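Local coordinates for protein nucleoside hydrolase, putative (Trypanosoma brucei, PDB 3FZ0) that is a calcium-binding member of the nucleoside hydrolase family, with a mixed, largely parallel beta sheet flanked by helices, at residues 39-44 with 183-188; 225-230 with 245-250; 218-223 with 347-352. The protein carries 2 engineered substitutions. All blocks are in the same frame, centred on the assembly; numbering follows the deposited sequence.

In the fold
Contact 1 lies by the metal site, whereas contacts 2 and 3 form a connected pair farther out. The side chain of Cys-185 in contact 1 is about 9 Å from the bound calcium ion, which is held by Asp-14, Asp-19, Leu-134 and Asp-283. From centre to centre, contact 1 is about 30 Å from contact 2 and about 28 Å from contact 3, and it touches neither. Contacts 2 and 3 are about 12 Å apart between centres; helix 218-224 of contact 3 runs on into strand 227-228 of contact 2. A salt bridge of 3.1 Å from Arg-227 NH1 to Asp-222 OD1 joins them directly, and Tyr-221 OH packs against Phe-250 and Glu-247.

Contact 1: 39-44 with 183-188; sequences VVWGNV and SHCDPE
Trp-41 presents the benzo end of its indole to Cys-185, pinning the loop after strand 32-39 to the junction of helices 181-185 and 187-195. This loop follows the C-terminal end of a parallel strand in the nucleoside hydrolase fold and runs beside the calcium site, since Asn-43 N is hydrogen-bonded to the metal ligand Asp-14. Two parts of Cys-185 meet the ring in different ways. Its carbonyl oxygen lies near the indole plane, at the rim, with Cys-185 O 3.3 Å from Trp-41 CH2. The sulfur is displaced from that plane: SG lies 4.4 Å from the centroid of the six-membered ring and 45° off its normal, an oblique sulfur-aromatic contact, neither over the face nor at the edge. Between these two approaches, Cys-185 CB comes within 3.4 Å of Trp-41 CH2, which makes this the tightest apolar touch across the segments. The torsions account for the geometry. Trp-41 CG sits between its own N and C (chi1 75°), swinging the indole across to the helix junction; Cys-185 SG is anti to its carbonyl carbon (chi1 -86°), which sets the sulfur out of the indole plane on the CZ3 side of CH2, while the carbonyl oxygen stays near the plane on the CZ2 side. Asp-186 adds only a loose, oblique touch, its CB 4.5 Å from Trp-41 CZ2. It leaves helical geometry after helix 181-185 and serves as N-cap of the next helix, with OD1 accepting from Ala-189 N. The polar ends converge on Thr-138, whose OG1 is hydrogen-bonded both to Trp-41 NE1 and to Asp-186 OD2, while OD2 also accepts from Leu-74 N. All three touching residues are buried. On the sulfur's side the nearest ring carbons are almost equidistant, with Cys-185 SG 3.7 Å from Trp-41 CH2 and 3.8 Å from CZ3.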
loop_
_atom_site.group_PDB
_atom_site.type_symbol
_atom_site.label_atom_id
_atom_site.label_comp_id
_atom_site.label_asym_id
_atom_site.label_seq_id
_atom_site.Cartn_x
_atom_site.Cartn_y
_atom_site.Cartn_z
ATOM N N VAL B 39 24.649 7.611 -17.409
ATOM C CA VAL B 39 24.952 6.773 -16.246
ATOM C C VAL B 39 23.880 6.969 -15.174
ATOM O O VAL B 39 23.464 8.097 -14.879
ATOM C CB VAL B 39 26.383 7.096 -15.723
ATOM C CG1 VAL B 39 26.643 6.446 -14.368
ATOM C CG2 VAL B 39 27.393 6.674 -16.766
ATOM N N VAL B 40 23.433 5.862 -14.589
ATOM C CA VAL B 40 22.447 5.952 -13.513
ATOM C C VAL B 40 22.957 5.136 -12.333
ATOM O O VAL B 40 23.735 4.217 -12.526
ATOM C CB VAL B 40 21.039 5.510 -14.005
ATOM C CG1 VAL B 40 21.019 4.045 -14.388
ATOM C CG2 VAL B 40 19.967 5.835 -13.000
ATOM N N TRP B 41 22.535 5.509 -11.118
ATOM C CA TRP B 41 22.761 4.709 -9.899
ATOM C C TRP B 41 22.142 3.304 -10.092
ATOM O O TRP B 41 21.342 3.092 -11.011
ATOM C CB TRP B 41 22.147 5.415 -8.690
ATOM C CG TRP B 41 20.675 5.287 -8.664
ATOM C CD1 TRP B 41 19.762 6.048 -9.353
ATOM C CD2 TRP B 41 19.912 4.315 -7.941
ATOM N NE1 TRP B 41 18.500 5.614 -9.103
ATOM C CE2 TRP B 41 18.552 4.556 -8.231
ATOM C CE3 TRP B 41 20.241 3.287 -7.050
ATOM C CZ2 TRP B 41 17.521 3.796 -7.667
ATOM C CZ3 TRP B 41 19.207 2.531 -6.488
ATOM C CH2 TRP B 41 17.871 2.786 -6.802
ATOM N N GLY B 42 22.528 2.351 -9.236
ATOM C CA GLY B 42 22.006 0.990 -9.272
ATOM C C GLY B 42 22.943 0.033 -8.549
ATOM O O GLY B 42 23.015 0.021 -7.298
ATOM N N ASN B 43 23.676 -0.775 -9.312
ATOM C CA ASN B 43 24.651 -1.661 -8.693
ATOM C C ASN B 43 25.967 -1.010 -8.273
ATOM O O ASN B 43 26.667 -1.516 -7.388
ATOM C CB ASN B 43 24.851 -2.931 -9.511
ATOM C CG ASN B 43 23.713 -3.943 -9.275
ATOM O OD1 ASN B 43 23.345 -4.248 -8.108
ATOM N ND2 ASN B 43 23.131 -4.437 -10.368
ATOM N N VAL B 44 26.280 0.132 -8.886
ATOM C CA VAL B 44 27.336 0.997 -8.399
ATOM C C VAL B 44 26.901 2.443 -8.411
ATOM O O VAL B 44 26.005 2.848 -9.160
ATOM C CB VAL B 44 28.671 0.836 -9.181
ATOM C CG1 VAL B 44 29.169 -0.628 -9.044
ATOM C CG2 VAL B 44 28.528 1.260 -10.638
ATOM N N SER B 183 13.713 -2.748 -11.624
ATOM C CA SER B 183 12.337 -2.382 -11.332
ATOM C C SER B 183 12.203 -1.977 -9.865
ATOM O O SER B 183 11.698 -0.878 -9.567
ATOM C CB SER B 183 11.392 -3.548 -11.658
ATOM O OG SER B 183 10.024 -3.134 -11.653
ATOM N N HIS B 184 12.655 -2.852 -8.961
ATOM C CA HIS B 184 12.601 -2.591 -7.528
ATOM C C HIS B 184 13.366 -1.311 -7.157
ATOM O O HIS B 184 12.950 -0.590 -6.291
ATOM C CB HIS B 184 13.135 -3.799 -6.737
ATOM C CG HIS B 184 12.863 -3.734 -5.269
ATOM N ND1 HIS B 184 13.563 -4.485 -4.352
ATOM C CD2 HIS B 184 11.967 -3.011 -4.554
ATOM C CE1 HIS B 184 13.115 -4.229 -3.136
ATOM N NE2 HIS B 184 12.140 -3.341 -3.230
ATOM N N CYS B 185 14.462 -1.033 -7.847
ATOM C CA CYS B 185 15.289 0.156 -7.587
ATOM C C CYS B 185 14.491 1.404 -7.773
ATOM O O CYS B 185 14.629 2.361 -7.014
ATOM C CB CYS B 185 16.491 0.204 -8.524
ATOM S SG CYS B 185 17.906 -0.731 -7.914
ATOM N N ASP B 186 13.636 1.407 -8.785
ATOM C CA ASP B 186 12.861 2.603 -9.027
ATOM C C ASP B 186 11.553 2.250 -9.672
ATOM O O ASP B 186 11.433 2.323 -10.901
ATOM C CB ASP B 186 13.651 3.618 -9.878
ATOM C CG ASP B 186 13.084 4.980 -9.777
ATOM O OD1 ASP B 186 11.893 5.033 -9.452
ATOM O OD2 ASP B 186 13.797 5.998 -10.000
ATOM N N PRO B 187 10.568 1.864 -8.847
ATOM C CA PRO B 187 9.253 1.486 -9.355
ATOM C C PRO B 187 8.543 2.698 -9.968
ATOM O O PRO B 187 7.976 2.577 -11.053
ATOM C CB PRO B 187 8.544 0.950 -8.108
ATOM C CG PRO B 187 9.637 0.621 -7.157
ATOM C CD PRO B 187 10.628 1.710 -7.383
ATOM N N GLU B 188 8.601 3.850 -9.305
ATOM C CA GLU B 188 7.965 5.082 -9.820
ATOM C C GLU B 188 8.467 5.394 -11.245
ATOM O O GLU B 188 7.671 5.700 -12.136
ATOM C CB GLU B 188 8.231 6.268 -8.892
ATOM C CG GLU B 188 7.407 6.309 -7.629
ATOM C CD GLU B 188 7.926 5.388 -6.510
ATOM O OE1 GLU B 188 8.927 4.671 -6.676
ATOM O OE2 GLU B 188 7.335 5.410 -5.431
#

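Contact 2: 225-230 with 245-250; sequences VNREST and FIEKLF. Engineered in segment 225-230: Ser-229 (natural residue Leu).
Val-225 and Ile-246 make the buried half of this contact, and Arg-227 with Glu-247 the partly exposed half. In the buried half, Val-225 CG1 packs 3.9 Å from Ile-246 CG2 and 3.8 Å from the backbone N of Glu-247, so a single methyl rests on the helix surface. Toward solvent, packing gives way to charge. Arg-227 reaches out with an extended chain and grips one carboxylate oxygen side-on: NE is 3.1 Å and NH2 2.9 Å from Glu-247 OE1. Both bonds are bent, with N-H...O angles of 141° and 148°. OE1 lies near the guanidinium plane, yet the guanidinium and carboxylate planes are 74° apart, so this is not a coplanar two-oxygen pairing; NH2 meets the anti lone pair, while NE approaches from above the carboxylate plane. The other oxygen, OE2, accepts from Gln-239 NE2, and Arg-227 NH1 is salt-bridged to Glu-254 and Asp-222. Asn-226, with positive phi, is the C-prime residue of a Schellman motif ending helix 218-224. The chain thus turns directly into strand 227-228, which pairs with 235-236 and packs beside helix 241-249, while Ile-246 also touches helices 17-27 and 345-356.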
loop_
_atom_site.group_PDB
_atom_site.type_symbol
_atom_site.label_atom_id
_atom_site.label_comp_id
_atom_site.label_asym_id
_atom_site.label_seq_id
_atom_site.Cartn_x
_atom_site.Cartn_y
_atom_site.Cartn_z
ATOM N N VAL B 225 37.116 -16.335 -23.927
ATOM C CA VAL B 225 38.275 -15.588 -23.422
ATOM C C VAL B 225 39.623 -16.268 -23.686
ATOM O O VAL B 225 40.648 -15.892 -23.091
ATOM C CB VAL B 225 38.137 -15.237 -21.896
ATOM C CG1 VAL B 225 37.079 -14.239 -21.672
ATOM C CG2 VAL B 225 37.911 -16.462 -21.035
ATOM N N ASN B 226 39.581 -17.271 -24.577
ATOM C CA ASN B 226 40.714 -18.058 -25.045
ATOM C C ASN B 226 41.399 -18.921 -24.006
ATOM O O ASN B 226 42.580 -19.227 -24.106
ATOM C CB ASN B 226 41.737 -17.183 -25.758
ATOM C CG ASN B 226 41.694 -17.333 -27.268
ATOM O OD1 ASN B 226 40.670 -17.714 -27.874
ATOM N ND2 ASN B 226 42.814 -17.008 -27.894
ATOM N N ARG B 227 40.659 -19.321 -22.993
ATOM C CA ARG B 227 41.188 -20.353 -22.143
ATOM C C ARG B 227 41.202 -21.666 -22.897
ATOM O O ARG B 227 40.242 -22.042 -23.581
ATOM C CB ARG B 227 40.376 -20.495 -20.867
ATOM C CG ARG B 227 40.573 -19.334 -19.944
ATOM C CD ARG B 227 39.448 -19.312 -18.981
ATOM N NE ARG B 227 39.657 -18.328 -17.957
ATOM C CZ ARG B 227 38.762 -18.031 -17.038
ATOM N NH1 ARG B 227 37.579 -18.654 -17.024
ATOM N NH2 ARG B 227 39.044 -17.090 -16.150
ATOM N N GLU B 228 42.297 -22.379 -22.777
ATOM C CA GLU B 228 42.286 -23.714 -23.283
ATOM C C GLU B 228 42.832 -24.644 -22.233
ATOM O O GLU B 228 43.395 -24.200 -21.230
ATOM C CB GLU B 228 43.089 -23.804 -24.581
ATOM C CG GLU B 228 44.569 -23.729 -24.386
ATOM C CD GLU B 228 45.235 -23.120 -25.578
ATOM O OE1 GLU B 228 46.326 -23.621 -25.993
ATOM O OE2 GLU B 228 44.647 -22.129 -26.088
ATOM N N SER B 229 42.583 -25.925 -22.452
ATOM C CA SER B 229 43.412 -27.031 -21.953
ATOM C C SER B 229 42.586 -28.287 -21.892
ATOM O O SER B 229 41.510 -28.323 -21.272
ATOM C CB SER B 229 44.126 -26.772 -20.627
ATOM O OG SER B 229 44.938 -27.885 -20.307
ATOM N N THR B 230 43.115 -29.323 -22.525
ATOM C CA THR B 230 44.511 -29.350 -23.003
ATOM C C THR B 230 45.044 -28.130 -23.811
ATOM O O THR B 230 44.339 -27.604 -24.677
ATOM C CB THR B 230 44.819 -30.679 -23.780
ATOM O OG1 THR B 230 43.970 -30.779 -24.938
ATOM C CG2 THR B 230 44.622 -31.912 -22.859
ATOM N N PHE B 245 40.268 -8.196 -21.204
ATOM C CA PHE B 245 39.374 -7.315 -20.483
ATOM C C PHE B 245 38.147 -8.064 -19.946
ATOM O O PHE B 245 37.791 -7.884 -18.790
ATOM C CB PHE B 245 38.978 -6.114 -21.373
ATOM C CG PHE B 245 37.996 -5.160 -20.730
ATOM C CD1 PHE B 245 38.441 -4.041 -20.049
ATOM C CD2 PHE B 245 36.624 -5.362 -20.844
ATOM C CE1 PHE B 245 37.529 -3.140 -19.473
ATOM C CE2 PHE B 245 35.703 -4.467 -20.269
ATOM C CZ PHE B 245 36.149 -3.366 -19.593
ATOM N N ILE B 246 37.505 -8.886 -20.782
ATOM C CA ILE B 246 36.361 -9.673 -20.345
ATOM C C ILE B 246 36.767 -10.631 -19.229
ATOM O O ILE B 246 36.088 -10.700 -18.221
ATOM C CB ILE B 246 35.603 -10.390 -21.531
ATOM C CG1 ILE B 246 35.020 -9.330 -22.498
ATOM C CG2 ILE B 246 34.501 -11.394 -20.995
ATOM C CD1 ILE B 246 34.405 -9.900 -23.755
ATOM N N GLU B 247 37.901 -11.308 -19.361
ATOM C CA GLU B 247 38.364 -12.181 -18.265
ATOM C C GLU B 247 38.515 -11.430 -16.936
ATOM O O GLU B 247 38.127 -11.956 -15.886
ATOM C CB GLU B 247 39.646 -12.969 -18.599
ATOM C CG GLU B 247 39.919 -14.097 -17.640
ATOM C CD GLU B 247 41.251 -14.821 -17.872
ATOM O OE1 GLU B 247 41.428 -15.894 -17.282
ATOM O OE2 GLU B 247 42.132 -14.338 -18.630
ATOM N N LYS B 248 39.061 -10.218 -16.984
ATOM C CA LYS B 248 39.272 -9.433 -15.774
ATOM C C LYS B 248 37.958 -8.892 -15.202
ATOM O O LYS B 248 37.767 -8.844 -13.987
ATOM C CB LYS B 248 40.242 -8.282 -16.048
ATOM C CG LYS B 248 41.727 -8.663 -16.097
ATOM C CD LYS B 248 42.507 -7.430 -16.509
ATOM C CE LYS B 248 43.939 -7.709 -16.783
ATOM N NZ LYS B 248 44.580 -6.438 -17.181
ATOM N N LEU B 249 37.060 -8.482 -16.097
ATOM C CA LEU B 249 35.753 -7.947 -15.721
ATOM C C LEU B 249 34.873 -8.941 -14.971
ATOM O O LEU B 249 34.160 -8.556 -14.056
ATOM C CB LEU B 249 35.031 -7.505 -16.972
ATOM C CG LEU B 249 33.688 -6.848 -16.827
ATOM C CD1 LEU B 249 33.796 -5.444 -16.197
ATOM C CD2 LEU B 249 33.084 -6.805 -18.209
ATOM N N PHE B 250 34.960 -10.219 -15.348
ATOM C CA PHE B 250 34.083 -11.276 -14.835
ATOM C C PHE B 250 34.739 -12.114 -13.733
ATOM O O PHE B 250 34.131 -13.051 -13.232
ATOM C CB PHE B 250 33.620 -12.198 -15.991
ATOM C CG PHE B 250 32.321 -11.783 -16.628
ATOM C CD1 PHE B 250 32.162 -10.514 -17.159
ATOM C CD2 PHE B 250 31.249 -12.682 -16.677
ATOM C CE1 PHE B 250 30.965 -10.125 -17.734
ATOM C CE2 PHE B 250 30.021 -12.308 -17.235
ATOM C CZ PHE B 250 29.882 -11.012 -17.782
#

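Contact 3: 218-223 with 347-352; sequences WGFYDK and MFLKAL
With CG of Phe-220 opposite its own N (chi1 176°), the phenyl ring extends from helix 218-224 to helix 345-356, where Leu-349, its CG anti to the carbonyl carbon (chi1 -59°), folds a methyl over that ring. The resulting CH-pi contact is nearly centred: Leu-349 CD2 is 4.1 Å from the Phe-220 centroid and only 6° off the ring normal. The ring's far end also presses on the root of the leucine, with Phe-220 CE1 3.8 Å from Leu-349 CB and CZ 3.5 Å from the Leu-349 carbonyl oxygen. This is helix-to-helix packing in the nucleoside hydrolase fold, in which one aromatic side chain spans residues three apart on the facing helix. The backbones stay well separated, the nearest CA atoms, of Phe-220 and Leu-349, being 8.5 Å apart, and it is the Phe-220 ring that spans the gap, to side chains and to a backbone carbonyl. Leu-352 supplies the second touch from its buried position, its CD1 3.9 Å from Phe-220 CE2 in an oblique approach to the ring. Leu-352 also packs on Ile-21 and Ala-351 on Leu-25, both of helix 17-27, while Phe-348 touches Ala-284, Val-285 and Leu-288 of helix 282-291.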
loop_
_atom_site.group_PDB
_atom_site.type_symbol
_atom_site.label_atom_id
_atom_site.label_comp_id
_atom_site.label_asym_id
_atom_site.label_seq_id
_atom_site.Cartn_x
_atom_site.Cartn_y
_atom_site.Cartn_z
ATOM N N TRP B 218 29.416 -21.647 -18.854
ATOM C CA TRP B 218 30.792 -21.421 -18.436
ATOM C C TRP B 218 31.791 -21.993 -19.440
ATOM O O TRP B 218 32.841 -21.389 -19.671
ATOM C CB TRP B 218 31.054 -21.904 -17.002
ATOM C CG TRP B 218 30.394 -20.996 -15.986
ATOM C CD1 TRP B 218 29.348 -21.316 -15.159
ATOM C CD2 TRP B 218 30.701 -19.613 -15.725
ATOM N NE1 TRP B 218 28.994 -20.231 -14.406
ATOM C CE2 TRP B 218 29.806 -19.174 -14.718
ATOM C CE3 TRP B 218 31.650 -18.715 -16.233
ATOM C CZ2 TRP B 218 29.815 -17.866 -14.209
ATOM C CZ3 TRP B 218 31.675 -17.397 -15.722
ATOM C CH2 TRP B 218 30.753 -16.989 -14.720
ATOM N N GLY B 219 31.462 -23.143 -20.042
ATOM C CA GLY B 219 32.264 -23.763 -21.130
ATOM C C GLY B 219 32.393 -22.830 -22.339
ATOM O O GLY B 219 33.490 -22.638 -22.876
ATOM N N PHE B 220 31.285 -22.215 -22.743
ATOM C CA PHE B 220 31.306 -21.239 -23.818
ATOM C C PHE B 220 32.207 -20.065 -23.405
ATOM O O PHE B 220 33.111 -19.675 -24.171
ATOM C CB PHE B 220 29.889 -20.754 -24.149
ATOM C CG PHE B 220 29.844 -19.669 -25.183
ATOM C CD1 PHE B 220 29.772 -19.996 -26.543
ATOM C CD2 PHE B 220 29.864 -18.320 -24.811
ATOM C CE1 PHE B 220 29.722 -18.989 -27.512
ATOM C CE2 PHE B 220 29.822 -17.299 -25.777
ATOM C CZ PHE B 220 29.738 -17.623 -27.118
ATOM N N TYR B 221 31.960 -19.527 -22.202
ATOM C CA TYR B 221 32.778 -18.455 -21.641
ATOM C C TYR B 221 34.275 -18.760 -21.743
ATOM O O TYR B 221 35.058 -17.913 -22.163
ATOM C CB TYR B 221 32.412 -18.184 -20.176
ATOM C CG TYR B 221 33.266 -17.111 -19.558
ATOM C CD1 TYR B 221 33.041 -15.753 -19.847
ATOM C CD2 TYR B 221 34.298 -17.439 -18.670
ATOM C CE1 TYR B 221 33.826 -14.758 -19.262
ATOM C CE2 TYR B 221 35.076 -16.461 -18.087
ATOM C CZ TYR B 221 34.836 -15.117 -18.381
ATOM O OH TYR B 221 35.613 -14.115 -17.797
ATOM N N ASP B 222 34.659 -19.973 -21.364
ATOM C CA ASP B 222 36.064 -20.351 -21.380
ATOM C C ASP B 222 36.641 -20.162 -22.784
ATOM O O ASP B 222 37.772 -19.704 -22.918
ATOM C CB ASP B 222 36.270 -21.781 -20.862
ATOM C CG ASP B 222 36.198 -21.872 -19.337
ATOM O OD1 ASP B 222 36.085 -20.822 -18.677
ATOM O OD2 ASP B 222 36.263 -22.997 -18.785
ATOM N N LYS B 223 35.862 -20.498 -23.813
ATOM C CA LYS B 223 36.294 -20.360 -25.199
ATOM C C LYS B 223 36.281 -18.901 -25.635
ATOM O O LYS B 223 37.166 -18.457 -26.353
ATOM C CB LYS B 223 35.427 -21.185 -26.132
ATOM C CG LYS B 223 35.806 -22.644 -26.201
ATOM C CD LYS B 223 34.643 -23.485 -26.731
ATOM C CE LYS B 223 35.057 -24.948 -26.945
ATOM N NZ LYS B 223 33.895 -25.807 -27.373
ATOM N N MET B 347 21.645 -16.827 -31.702
ATOM C CA MET B 347 21.978 -15.473 -32.163
ATOM C C MET B 347 22.691 -14.683 -31.080
ATOM O O MET B 347 23.574 -13.872 -31.389
ATOM C CB MET B 347 20.744 -14.699 -32.596
ATOM C CG MET B 347 20.351 -14.875 -34.028
ATOM S SD MET B 347 19.020 -13.749 -34.509
ATOM C CE MET B 347 19.671 -12.210 -33.972
ATOM N N PHE B 348 22.297 -14.913 -29.823
ATOM C CA PHE B 348 22.965 -14.321 -28.672
ATOM C C PHE B 348 24.462 -14.719 -28.522
ATOM O O PHE B 348 25.325 -13.864 -28.366
ATOM C CB PHE B 348 22.198 -14.659 -27.399
ATOM C CG PHE B 348 22.817 -14.100 -26.145
ATOM C CD1 PHE B 348 22.974 -12.728 -25.987
ATOM C CD2 PHE B 348 23.223 -14.949 -25.118
ATOM C CE1 PHE B 348 23.511 -12.195 -24.817
ATOM C CE2 PHE B 348 23.788 -14.442 -23.935
ATOM C CZ PHE B 348 23.934 -13.068 -23.774
ATOM N N LEU B 349 24.753 -16.020 -28.602
ATOM C CA LEU B 349 26.107 -16.503 -28.514
ATOM C C LEU B 349 26.960 -15.956 -29.660
ATOM O O LEU B 349 28.116 -15.579 -29.453
ATOM C CB LEU B 349 26.145 -18.030 -28.487
ATOM C CG LEU B 349 25.403 -18.770 -27.366
ATOM C CD1 LEU B 349 25.725 -20.279 -27.424
ATOM C CD2 LEU B 349 25.738 -18.201 -26.003
ATOM N N LYS B 350 26.380 -15.895 -30.857
ATOM C CA LYS B 350 27.106 -15.409 -32.020
ATOM C C LYS B 350 27.497 -13.933 -31.821
ATOM O O LYS B 350 28.623 -13.520 -32.143
ATOM C CB LYS B 350 26.293 -15.590 -33.292
ATOM C CG LYS B 350 27.077 -15.242 -34.525
ATOM C CD LYS B 350 26.189 -14.676 -35.644
ATOM C CE LYS B 350 26.931 -13.606 -36.492
ATOM N NZ LYS B 350 28.348 -13.975 -36.849
ATOM N N ALA B 351 26.570 -13.155 -31.272
ATOM C CA ALA B 351 26.821 -11.734 -30.977
ATOM C C ALA B 351 27.947 -11.572 -29.942
ATOM O O ALA B 351 28.758 -10.639 -30.044
ATOM C CB ALA B 351 25.534 -11.048 -30.490
ATOM N N LEU B 352 27.981 -12.468 -28.942
ATOM C CA LEU B 352 29.043 -12.456 -27.948
ATOM C C LEU B 352 30.354 -12.848 -28.622
ATOM O O LEU B 352 31.399 -12.242 -28.391
ATOM C CB LEU B 352 28.752 -13.392 -26.783
ATOM C CG LEU B 352 27.593 -13.161 -25.810
ATOM C CD1 LEU B 352 27.660 -14.215 -24.677
ATOM C CD2 LEU B 352 27.574 -11.764 -25.238
#